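Local structure of MmeI (Methylophilus methylotrophus, 5HR4) at residues Glu187-Leu190 against Val191-Phe195; Lys207-Phe210 against Gln211-Ile214; His227-Asn230 against Thr231-Val235; Ala274-Glu277 against Ala278-Leu282. The protein probably methylates adenine at N6 in DNA with S-adenosyl-L-methionine as donor, as part of a Type IIL restriction-modification enzyme. All blocks are in the same frame, centred on the assembly; numbering follows the deposited sequence.

Contacts 1, 2, 3 and 4 follow one another along the chain. They lie on helices 183-200, 209-217, 225-235 and 273-283. Contacts 1, 3 and 4 each lie within one helix; contact 2 spans the start of helix 209-217. Their centres are 13 to 17 Å apart, on the same side of the chain's centre. Contacts 1 to 3 belong to the helicase spacer domain. Contact 4, on helix 273-283, packs against helices 209-217 and 225-235. Contact 1 touches contacts 2 and 3, contact 2 also touches contacts 3 and 4, and contact 3 touches contact 4. The four helices therefore build one compact helical body. Asp-201 and Cys-283 beside it bind a calcium ion, well away from the bound DNA.

Contact 1 of 4, residues Glu187-Leu190 against Val191-Phe195; sequences ELYL and VRLLF
Arg-192 lies across Leu-188, one helical turn earlier. Its backbone N donates to Leu-188 O at 2.9 Å, the i to i+4 bond of an alpha helix. The side chain then runs back along the same turn. Arg-192 CB is 3.3 Å from Leu-188 O. CG is anti to the carbonyl carbon (chi1 -78°), and this torsion turns the chain back toward Leu-188. From CG to NE the chain is extended. Arg-192 CG passes 3.1 Å from Leu-188 O, and CD also runs beside this oxygen. Arg-192 CG and CD each lie 3.8 Å from Leu-188 CD1. Arg-192 NE is 3.4 Å from Leu-188 CD1, which meets the guanidinium obliquely. Arg-192 CZ lies near Leu-188 CG. The two side chains cross at an angle, with the leucine branch against the aliphatic arm and the inner end of the charged group. The polar tip is held by other parts of the fold: NE donates to Leu-261 O and NH2 to Glu-264 O. These two bonds tie down a buried guanidinium, which also makes a cation-pi contact with Phe-233.

Tyr-189 and Leu-193 form the next pair along the helix. Leu-193 CD1 meets Tyr-189 CD1 at 3.7 Å and the neighbouring Tyr-189 CE1 at 3.8 Å, oblique to the ring. The tyrosine ring also packs edge-to-face with Tyr-181 and with Phe-233.

Helix 183-200 is buried on several faces here. Leu-190 and Val-191 touch helix 416-440, Leu-188 and Val-191 meet Leu-261 of helix 259-262, and Leu-190 and Leu-194 rest on helix 163-178.

Contact 2 of 4, residues Lys207-Phe210 against Gln211-Ile214; sequences KSLF and QEYI
Ile-214 CD1 sits over one face of the Phe-210 ring. The Ile-214 CD1 methyl is 3.5 Å from the Phe-210 ring centroid and 20° off the ring normal, a CH-pi contact displaced toward the CZ side. Ile-214 CG1 is anti to its carbonyl carbon (chi1 -56°), and the extended second torsion carries CD1 out over the ring. The backbone sets this spacing, since Ile-214 N donates to Phe-210 O at 3.1 Å in a nearly straight bond. An alanine in place of Phe-210 would remove the aromatic face and would probably leave a gap beside Ile-214 CD1.

Around this pair, the Phe-210 side chain also touches Cys-196 and Glu-200 of helix 183-200, Leu-232 of helix 225-235 and Cys-283 of helix 273-283. Ile-214 packs on Leu-225.

The start of the helix is more polar. Glu-212 N donates to Ser-208 O at 2.8 Å. Ser-208 occupies the N-cap position, but its hydroxyl makes no capping bond. Instead Ser-208 OG shares a water with Gln-211, the water lying 3.1 Å from Ser-208 OG and donating to Gln-211 OE1 at 3.2 Å. Gln-211 NE2 donates to Glu-215 OE2, so both ends of the amide are engaged. Gln-211 N donates to Glu-200 OE1, a carboxylate from the preceding helix. Gln-211 also touches the calcium ligands Gln-158 and Cys-283. Held by the water and Glu-215, the Gln-211 amide is probably fixed in its rotation, which would help to order the second shell of the calcium site.

Contact 3 of 4, residues His227-Asn230 against Thr231-Val235; sequences HHIN and TLFYV
His-227 O accepts from Thr-231 N at 3.1 Å. His-228 O accepts from Leu-232 N at 2.9 Å. Its imidazole leads elsewhere, and ND1 is hydrogen-bonded to Tyr-213 OH of helix 209-217. Ile-229 carries the main side-chain contact. Its CG2 is anti to the backbone N, which sets this methyl over one face of the Phe-233 ring, displaced toward CZ. Ile-229 CG2 is 3.8 Å from the Phe-233 ring centroid and 21° off the normal, a CH-pi contact. The two side chains lie side by side and point the same way. Phe-233 N donates to Ile-229 O at 2.8 Å and holds them one turn apart. Asn-230 O accepts from Tyr-234 N at 3.1 Å in a more bent bond. Its amide ND2 donates to Leu-266 O, which ties this side of helix 225-235 to a loop.

A serine in place of Phe-233 would lack the ring, and the Arg-192 guanidinium would probably be less firmly placed without its cation-pi partner. The ring serves an apolar and a charged neighbour together. Its pi cloud can favour the methyl by dispersion and the guanidinium by electrostatics.

Contact 4 of 4, residues Ala274-Glu277 against Ala278-Leu282; sequences AMRE and ALLDL
Ala-278 N and Leu-280 N donate to Ala-274 O and Arg-276 O in nearly straight i to i+4 bonds, while Leu-279 N reaches Met-275 O at 3.2 Å. On this regular frame Leu-280 lies beside Arg-276, and both side chains point the same way. Leu-280 CD1 sits over the centre of one face of the Arg-276 guanidinium, 3.9 Å above its plane. Leu-280 CD1 is 3.9 Å from Arg-276 CZ and nearly as close to NH1 and NH2. It therefore meets the flat group evenly. Arg-276 CG is anti to the backbone N (chi1 -176°) and the chain is extended to NE, which carries the arm outward from the helix. The turn at chi4 (-87°) then presents the guanidinium face to the leucine. The methyl lies over the face, and Arg-276 NH2 donates to Ile-214 O near the end of helix 209-217.

Helix 273-283 is a member of the helical body beside the calcium site. It ends at Cys-283, a calcium ligand, and Leu-285, another, follows two residues on. Leu-280 packs on Gln-211, Ile-214 and Glu-215 of helix 209-217, and Leu-279 also touches Ile-214.

Met-275 rests on Thr-175 and Leu-176 of helix 163-178. Glu-277 and Asp-281 lie on the more exposed side. Glu-277 OE2 makes a long, weak ion pair with Lys-273, and Asp-281 OD1 makes one with Arg-168.

Contact 1 of 4, residues Glu187-Leu190 against Val191-Phe195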
loop_
_atom_site.group_PDB
_atom_site.type_symbol
_atom_site.label_atom_id
_atom_site.label_comp_id
_atom_site.label_asym_id
_atom_site.label_seq_id
_atom_site.Cartn_x
_atom_site.Cartn_y
_atom_site.Cartn_z
ATOM N N GLU A 187 12.110 -24.142 2.398
ATOM C CA GLU A 187 11.317 -23.462 1.383
ATOM C C GLU A 187 11.068 -24.352 0.175
ATOM O O GLU A 187 9.949 -24.394 -0.356
ATOM C CB GLU A 187 12.009 -22.175 0.936
ATOM C CG GLU A 187 12.699 -21.363 2.021
ATOM C CD GLU A 187 11.788 -20.957 3.179
ATOM O OE1 GLU A 187 12.309 -20.404 4.185
ATOM O OE2 GLU A 187 10.561 -21.198 3.095
ATOM N N LEU A 188 12.101 -25.058 -0.294
ATOM C CA LEU A 188 11.930 -25.887 -1.480
ATOM C C LEU A 188 11.273 -27.221 -1.151
ATOM O O LEU A 188 10.541 -27.766 -1.989
ATOM C CB LEU A 188 13.275 -26.088 -2.167
ATOM C CG LEU A 188 13.512 -27.054 -3.337
ATOM C CD1 LEU A 188 12.497 -26.912 -4.451
ATOM C CD2 LEU A 188 14.885 -26.776 -3.870
ATOM N N TYR A 189 11.506 -27.762 0.047
ATOM C CA TYR A 189 10.759 -28.945 0.467
ATOM C C TYR A 189 9.265 -28.693 0.354
ATOM O O TYR A 189 8.522 -29.496 -0.221
ATOM C CB TYR A 189 11.125 -29.313 1.902
ATOM C CG TYR A 189 10.860 -30.753 2.298
ATOM C CD1 TYR A 189 9.615 -31.145 2.766
ATOM C CD2 TYR A 189 11.872 -31.709 2.242
ATOM C CE1 TYR A 189 9.366 -32.453 3.144
ATOM C CE2 TYR A 189 11.633 -33.016 2.611
ATOM C CZ TYR A 189 10.378 -33.392 3.059
ATOM O OH TYR A 189 10.138 -34.707 3.442
ATOM N N LEU A 190 8.814 -27.542 0.854
ATOM C CA LEU A 190 7.382 -27.301 0.985
ATOM C C LEU A 190 6.754 -27.031 -0.376
ATOM O O LEU A 190 5.728 -27.620 -0.742
ATOM C CB LEU A 190 7.153 -26.132 1.937
ATOM C CG LEU A 190 5.750 -26.080 2.542
ATOM C CD1 LEU A 190 5.636 -26.990 3.777
ATOM C CD2 LEU A 190 5.367 -24.646 2.858
ATOM N N VAL A 191 7.384 -26.158 -1.154
ATOM C CA VAL A 191 6.941 -25.904 -2.516
ATOM C C VAL A 191 6.947 -27.189 -3.359
ATOM O O VAL A 191 6.093 -27.369 -4.232
ATOM C CB VAL A 191 7.827 -24.787 -3.097
ATOM C CG1 VAL A 191 8.649 -25.270 -4.291
ATOM C CG2 VAL A 191 7.005 -23.524 -3.395
ATOM N N ARG A 192 7.868 -28.117 -3.100
ATOM C CA ARG A 192 7.761 -29.428 -3.735
ATOM C C ARG A 192 6.489 -30.159 -3.304
ATOM O O ARG A 192 5.732 -30.651 -4.151
ATOM C CB ARG A 192 8.995 -30.271 -3.436
ATOM C CG ARG A 192 10.212 -29.893 -4.273
ATOM C CD ARG A 192 11.477 -30.469 -3.655
ATOM N NE ARG A 192 12.635 -30.284 -4.517
ATOM C CZ ARG A 192 13.704 -31.073 -4.500
ATOM N NH1 ARG A 192 13.749 -32.105 -3.666
ATOM N NH2 ARG A 192 14.715 -30.846 -5.332
ATOM N N LEU A 193 6.239 -30.255 -1.990
ATOM C CA LEU A 193 4.989 -30.851 -1.518
ATOM C C LEU A 193 3.780 -30.201 -2.168
ATOM O O LEU A 193 2.794 -30.874 -2.498
ATOM C CB LEU A 193 4.881 -30.718 -0.006
ATOM C CG LEU A 193 5.996 -31.452 0.711
ATOM C CD1 LEU A 193 6.022 -30.960 2.146
ATOM C CD2 LEU A 193 5.730 -32.929 0.649
ATOM N N LEU A 194 3.824 -28.883 -2.332
ATOM C CA LEU A 194 2.700 -28.192 -2.938
ATOM C C LEU A 194 2.444 -28.721 -4.337
ATOM O O LEU A 194 1.294 -28.969 -4.723
ATOM C CB LEU A 194 2.984 -26.700 -2.972
ATOM C CG LEU A 194 1.862 -25.860 -3.542
ATOM C CD1 LEU A 194 0.609 -26.043 -2.701
ATOM C CD2 LEU A 194 2.323 -24.417 -3.566
ATOM N N PHE A 195 3.510 -28.913 -5.106
ATOM C CA PHE A 195 3.347 -29.467 -6.443
ATOM C C PHE A 195 2.763 -30.867 -6.372
ATOM O O PHE A 195 1.896 -31.228 -7.170
ATOM C CB PHE A 195 4.683 -29.469 -7.177
ATOM C CG PHE A 195 4.647 -30.181 -8.493
ATOM C CD1 PHE A 195 4.802 -31.552 -8.559
ATOM C CD2 PHE A 195 4.475 -29.473 -9.666
ATOM C CE1 PHE A 195 4.767 -32.207 -9.752
ATOM C CE2 PHE A 195 4.446 -30.123 -10.877
ATOM C CZ PHE A 195 4.593 -31.496 -10.924
#

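Contact 2 of 4, residues Lys207-Phe210 against Gln211-Ile214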
loop_
_atom_site.group_PDB
_atom_site.type_symbol
_atom_site.label_atom_id
_atom_site.label_comp_id
_atom_site.label_asym_id
_atom_site.label_seq_id
_atom_site.Cartn_x
_atom_site.Cartn_y
_atom_site.Cartn_z
ATOM N N LYS A 207 -4.742 -40.256 -10.132
ATOM C CA LYS A 207 -5.552 -39.626 -9.098
ATOM C C LYS A 207 -5.178 -40.143 -7.718
ATOM O O LYS A 207 -5.198 -41.352 -7.467
ATOM C CB LYS A 207 -7.039 -39.872 -9.379
ATOM C CG LYS A 207 -7.966 -38.900 -8.659
ATOM C CD LYS A 207 -9.202 -38.547 -9.505
ATOM C CE LYS A 207 -9.959 -37.347 -8.907
ATOM N NZ LYS A 207 -11.225 -37.002 -9.635
ATOM N N SER A 208 -4.793 -39.218 -6.846
ATOM C CA SER A 208 -4.529 -39.486 -5.434
ATOM C C SER A 208 -3.311 -40.385 -5.203
ATOM O O SER A 208 -3.180 -40.986 -4.134
ATOM C CB SER A 208 -5.765 -40.087 -4.757
ATOM O OG SER A 208 -6.790 -39.112 -4.638
ATOM N N LEU A 209 -2.395 -40.480 -6.167
ATOM C CA LEU A 209 -1.290 -41.424 -6.026
ATOM C C LEU A 209 -0.394 -41.054 -4.851
ATOM O O LEU A 209 0.047 -41.924 -4.092
ATOM C CB LEU A 209 -0.482 -41.474 -7.312
ATOM C CG LEU A 209 0.330 -42.748 -7.410
ATOM C CD1 LEU A 209 -0.596 -43.906 -7.698
ATOM C CD2 LEU A 209 1.370 -42.587 -8.490
ATOM N N PHE A 210 -0.132 -39.761 -4.676
ATOM C CA PHE A 210 0.637 -39.305 -3.529
ATOM C C PHE A 210 -0.049 -39.683 -2.228
ATOM O O PHE A 210 0.580 -40.246 -1.326
ATOM C CB PHE A 210 0.847 -37.796 -3.607
ATOM C CG PHE A 210 1.770 -37.271 -2.569
ATOM C CD1 PHE A 210 2.954 -37.934 -2.287
ATOM C CD2 PHE A 210 1.467 -36.115 -1.872
ATOM C CE1 PHE A 210 3.807 -37.467 -1.322
ATOM C CE2 PHE A 210 2.322 -35.633 -0.913
ATOM C CZ PHE A 210 3.495 -36.308 -0.640
ATOM N N GLN A 211 -1.345 -39.383 -2.113
ATOM C CA GLN A 211 -2.052 -39.679 -0.872
ATOM C C GLN A 211 -2.082 -41.173 -0.605
ATOM O O GLN A 211 -1.835 -41.615 0.524
ATOM C CB GLN A 211 -3.479 -39.125 -0.904
ATOM C CG GLN A 211 -4.254 -39.470 0.375
ATOM C CD GLN A 211 -5.672 -38.948 0.377
ATOM O OE1 GLN A 211 -5.966 -37.928 -0.241
ATOM N NE2 GLN A 211 -6.564 -39.645 1.078
ATOM N N GLU A 212 -2.369 -41.973 -1.632
ATOM C CA GLU A 212 -2.446 -43.412 -1.421
ATOM C C GLU A 212 -1.107 -43.961 -0.962
ATOM O O GLU A 212 -1.053 -44.796 -0.051
ATOM C CB GLU A 212 -2.918 -44.113 -2.693
ATOM C CG GLU A 212 -4.395 -43.857 -3.015
ATOM C CD GLU A 212 -4.746 -44.097 -4.484
ATOM O OE1 GLU A 212 -4.057 -44.916 -5.150
ATOM O OE2 GLU A 212 -5.712 -43.452 -4.968
ATOM N N TYR A 213 -0.011 -43.480 -1.553
ATOM C CA TYR A 213 1.304 -43.975 -1.161
ATOM C C TYR A 213 1.550 -43.711 0.317
ATOM O O TYR A 213 1.875 -44.628 1.082
ATOM C CB TYR A 213 2.398 -43.336 -2.024
ATOM C CG TYR A 213 3.767 -43.911 -1.747
ATOM C CD1 TYR A 213 4.308 -44.912 -2.552
ATOM C CD2 TYR A 213 4.519 -43.467 -0.663
ATOM C CE1 TYR A 213 5.566 -45.442 -2.279
ATOM C CE2 TYR A 213 5.758 -43.989 -0.385
ATOM C CZ TYR A 213 6.281 -44.973 -1.186
ATOM O OH TYR A 213 7.533 -45.473 -0.885
ATOM N N ILE A 214 1.375 -42.458 0.738
ATOM C CA ILE A 214 1.519 -42.105 2.145
ATOM C C ILE A 214 0.625 -42.986 3.015
ATOM O O ILE A 214 1.053 -43.501 4.054
ATOM C CB ILE A 214 1.219 -40.606 2.328
ATOM C CG1 ILE A 214 2.126 -39.777 1.419
ATOM C CG2 ILE A 214 1.414 -40.171 3.769
ATOM C CD1 ILE A 214 1.889 -38.298 1.517
HETATM O O HOH W 1 -5.834 -36.581 -3.094
#

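Contact 3 of 4, residues His227-Asn230 against Thr231-Val235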
loop_
_atom_site.group_PDB
_atom_site.type_symbol
_atom_site.label_atom_id
_atom_site.label_comp_id
_atom_site.label_asym_id
_atom_site.label_seq_id
_atom_site.Cartn_x
_atom_site.Cartn_y
_atom_site.Cartn_z
ATOM N N HIS A 227 11.833 -40.492 4.924
ATOM C CA HIS A 227 12.686 -41.301 4.061
ATOM C C HIS A 227 12.013 -41.513 2.721
ATOM O O HIS A 227 12.615 -41.275 1.668
ATOM C CB HIS A 227 13.007 -42.666 4.691
ATOM C CG HIS A 227 13.382 -42.618 6.137
ATOM N ND1 HIS A 227 14.156 -41.613 6.679
ATOM C CD2 HIS A 227 13.077 -43.453 7.162
ATOM C CE1 HIS A 227 14.313 -41.832 7.975
ATOM N NE2 HIS A 227 13.668 -42.942 8.294
ATOM N N HIS A 228 10.752 -41.970 2.752
ATOM C CA HIS A 228 10.011 -42.235 1.524
ATOM C C HIS A 228 9.841 -40.970 0.702
ATOM O O HIS A 228 9.924 -41.009 -0.526
ATOM C CB HIS A 228 8.644 -42.832 1.840
ATOM C CG HIS A 228 8.691 -44.233 2.361
ATOM N ND1 HIS A 228 8.264 -45.313 1.623
ATOM C CD2 HIS A 228 9.084 -44.728 3.558
ATOM C CE1 HIS A 228 8.399 -46.415 2.339
ATOM N NE2 HIS A 228 8.891 -46.087 3.519
ATOM N N ILE A 229 9.583 -39.835 1.348
ATOM C CA ILE A 229 9.453 -38.615 0.557
ATOM C C ILE A 229 10.776 -38.303 -0.138
ATOM O O ILE A 229 10.799 -37.956 -1.324
ATOM C CB ILE A 229 8.929 -37.450 1.425
ATOM C CG1 ILE A 229 7.460 -37.712 1.754
ATOM C CG2 ILE A 229 9.037 -36.114 0.702
ATOM C CD1 ILE A 229 6.759 -36.573 2.464
ATOM N N ASN A 230 11.900 -38.521 0.551
ATOM C CA ASN A 230 13.213 -38.248 -0.038
ATOM C C ASN A 230 13.436 -39.072 -1.298
ATOM O O ASN A 230 13.932 -38.549 -2.307
ATOM C CB ASN A 230 14.319 -38.515 0.987
ATOM C CG ASN A 230 15.667 -37.941 0.560
ATOM O OD1 ASN A 230 16.527 -38.646 -0.003
ATOM N ND2 ASN A 230 15.861 -36.653 0.825
ATOM N N THR A 231 13.062 -40.359 -1.270
ATOM C CA THR A 231 13.172 -41.181 -2.477
ATOM C C THR A 231 12.171 -40.735 -3.530
ATOM O O THR A 231 12.470 -40.765 -4.732
ATOM C CB THR A 231 12.957 -42.668 -2.170
ATOM O OG1 THR A 231 13.847 -43.100 -1.136
ATOM C CG2 THR A 231 13.226 -43.505 -3.413
ATOM N N LEU A 232 10.972 -40.335 -3.102
ATOM C CA LEU A 232 10.013 -39.796 -4.055
ATOM C C LEU A 232 10.617 -38.606 -4.783
ATOM O O LEU A 232 10.625 -38.558 -6.022
ATOM C CB LEU A 232 8.714 -39.419 -3.350
ATOM C CG LEU A 232 7.620 -38.734 -4.190
ATOM C CD1 LEU A 232 7.153 -39.537 -5.421
ATOM C CD2 LEU A 232 6.455 -38.416 -3.304
ATOM N N PHE A 233 11.204 -37.669 -4.032
ATOM C CA PHE A 233 11.848 -36.526 -4.673
ATOM C C PHE A 233 12.935 -36.961 -5.635
ATOM O O PHE A 233 13.172 -36.287 -6.643
ATOM C CB PHE A 233 12.445 -35.578 -3.642
ATOM C CG PHE A 233 11.427 -34.796 -2.868
ATOM C CD1 PHE A 233 10.101 -34.732 -3.286
ATOM C CD2 PHE A 233 11.800 -34.108 -1.735
ATOM C CE1 PHE A 233 9.169 -33.997 -2.574
ATOM C CE2 PHE A 233 10.872 -33.371 -1.020
ATOM C CZ PHE A 233 9.559 -33.311 -1.442
ATOM N N TYR A 234 13.611 -38.076 -5.356
ATOM C CA TYR A 234 14.625 -38.514 -6.305
ATOM C C TYR A 234 13.978 -39.127 -7.545
ATOM O O TYR A 234 14.416 -38.856 -8.670
ATOM C CB TYR A 234 15.617 -39.488 -5.653
ATOM C CG TYR A 234 16.376 -40.295 -6.682
ATOM C CD1 TYR A 234 17.493 -39.773 -7.342
ATOM C CD2 TYR A 234 15.943 -41.571 -7.040
ATOM C CE1 TYR A 234 18.161 -40.526 -8.321
ATOM C CE2 TYR A 234 16.605 -42.320 -8.000
ATOM C CZ TYR A 234 17.708 -41.802 -8.633
ATOM O OH TYR A 234 18.333 -42.577 -9.584
ATOM N N VAL A 235 12.921 -39.934 -7.370
ATOM C CA VAL A 235 12.258 -40.539 -8.526
ATOM C C VAL A 235 11.739 -39.464 -9.468
ATOM O O VAL A 235 12.031 -39.481 -10.669
ATOM C CB VAL A 235 11.118 -41.477 -8.095
ATOM C CG1 VAL A 235 10.277 -41.845 -9.322
ATOM C CG2 VAL A 235 11.667 -42.722 -7.452
#

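Contact 4 of 4, residues Ala274-Glu277 against Ala278-Leu282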
loop_
_atom_site.group_PDB
_atom_site.type_symbol
_atom_site.label_atom_id
_atom_site.label_comp_id
_atom_site.label_asym_id
_atom_site.label_seq_id
_atom_site.Cartn_x
_atom_site.Cartn_y
_atom_site.Cartn_z
ATOM N N ALA A 274 1.286 -36.220 14.083
ATOM C CA ALA A 274 0.439 -35.072 13.768
ATOM C C ALA A 274 0.865 -34.393 12.473
ATOM O O ALA A 274 0.014 -33.871 11.740
ATOM C CB ALA A 274 0.456 -34.063 14.916
ATOM N N MET A 275 2.178 -34.346 12.195
ATOM C CA MET A 275 2.639 -33.771 10.932
ATOM C C MET A 275 2.262 -34.665 9.765
ATOM O O MET A 275 2.020 -34.172 8.657
ATOM C CB MET A 275 4.152 -33.541 10.933
ATOM C CG MET A 275 4.676 -32.517 11.924
ATOM S SD MET A 275 6.434 -32.829 12.336
ATOM C CE MET A 275 7.255 -31.830 11.098
ATOM N N ARG A 276 2.210 -35.976 9.987
ATOM C CA ARG A 276 1.739 -36.850 8.921
ATOM C C ARG A 276 0.257 -36.629 8.666
ATOM O O ARG A 276 -0.181 -36.579 7.510
ATOM C CB ARG A 276 2.007 -38.309 9.264
ATOM C CG ARG A 276 1.619 -39.245 8.145
ATOM C CD ARG A 276 2.165 -40.615 8.400
ATOM N NE ARG A 276 1.542 -41.636 7.569
ATOM C CZ ARG A 276 0.426 -42.274 7.892
ATOM N NH1 ARG A 276 -0.206 -41.986 9.030
ATOM N NH2 ARG A 276 -0.056 -43.199 7.072
ATOM N N GLU A 277 -0.529 -36.478 9.734
ATOM C CA GLU A 277 -1.961 -36.288 9.548
ATOM C C GLU A 277 -2.246 -34.953 8.893
ATOM O O GLU A 277 -3.064 -34.883 7.972
ATOM C CB GLU A 277 -2.689 -36.429 10.877
ATOM C CG GLU A 277 -2.726 -37.876 11.332
ATOM C CD GLU A 277 -3.416 -38.063 12.660
ATOM O OE1 GLU A 277 -3.765 -37.053 13.318
ATOM O OE2 GLU A 277 -3.615 -39.239 13.035
ATOM N N ALA A 278 -1.533 -33.901 9.307
ATOM C CA ALA A 278 -1.671 -32.601 8.650
ATOM C C ALA A 278 -1.423 -32.700 7.146
ATOM O O ALA A 278 -2.143 -32.083 6.350
ATOM C CB ALA A 278 -0.722 -31.586 9.285
ATOM N N LEU A 279 -0.419 -33.485 6.737
ATOM C CA LEU A 279 -0.129 -33.638 5.314
ATOM C C LEU A 279 -1.161 -34.520 4.616
ATOM O O LEU A 279 -1.523 -34.256 3.465
ATOM C CB LEU A 279 1.283 -34.204 5.115
ATOM C CG LEU A 279 1.755 -34.405 3.661
ATOM C CD1 LEU A 279 1.740 -33.109 2.866
ATOM C CD2 LEU A 279 3.154 -35.033 3.636
ATOM N N LEU A 280 -1.629 -35.583 5.275
ATOM C CA LEU A 280 -2.744 -36.338 4.716
ATOM C C LEU A 280 -4.009 -35.485 4.690
ATOM O O LEU A 280 -4.834 -35.592 3.774
ATOM C CB LEU A 280 -2.977 -37.609 5.528
ATOM C CG LEU A 280 -2.015 -38.758 5.275
ATOM C CD1 LEU A 280 -2.271 -39.896 6.266
ATOM C CD2 LEU A 280 -2.155 -39.224 3.839
ATOM N N ASP A 281 -4.172 -34.638 5.705
ATOM C CA ASP A 281 -5.257 -33.669 5.722
ATOM C C ASP A 281 -5.243 -32.805 4.469
ATOM O O ASP A 281 -6.278 -32.608 3.825
ATOM C CB ASP A 281 -5.121 -32.807 6.965
ATOM C CG ASP A 281 -6.422 -32.427 7.526
ATOM O OD1 ASP A 281 -7.012 -31.461 6.993
ATOM O OD2 ASP A 281 -6.842 -33.099 8.495
ATOM N N LEU A 282 -4.075 -32.260 4.121
ATOM C CA LEU A 282 -3.984 -31.453 2.911
ATOM C C LEU A 282 -4.283 -32.292 1.670
ATOM O O LEU A 282 -4.921 -31.811 0.723
ATOM C CB LEU A 282 -2.602 -30.801 2.824
ATOM C CG LEU A 282 -2.303 -29.682 3.828
ATOM C CD1 LEU A 282 -0.887 -29.172 3.662
ATOM C CD2 LEU A 282 -3.286 -28.538 3.652
#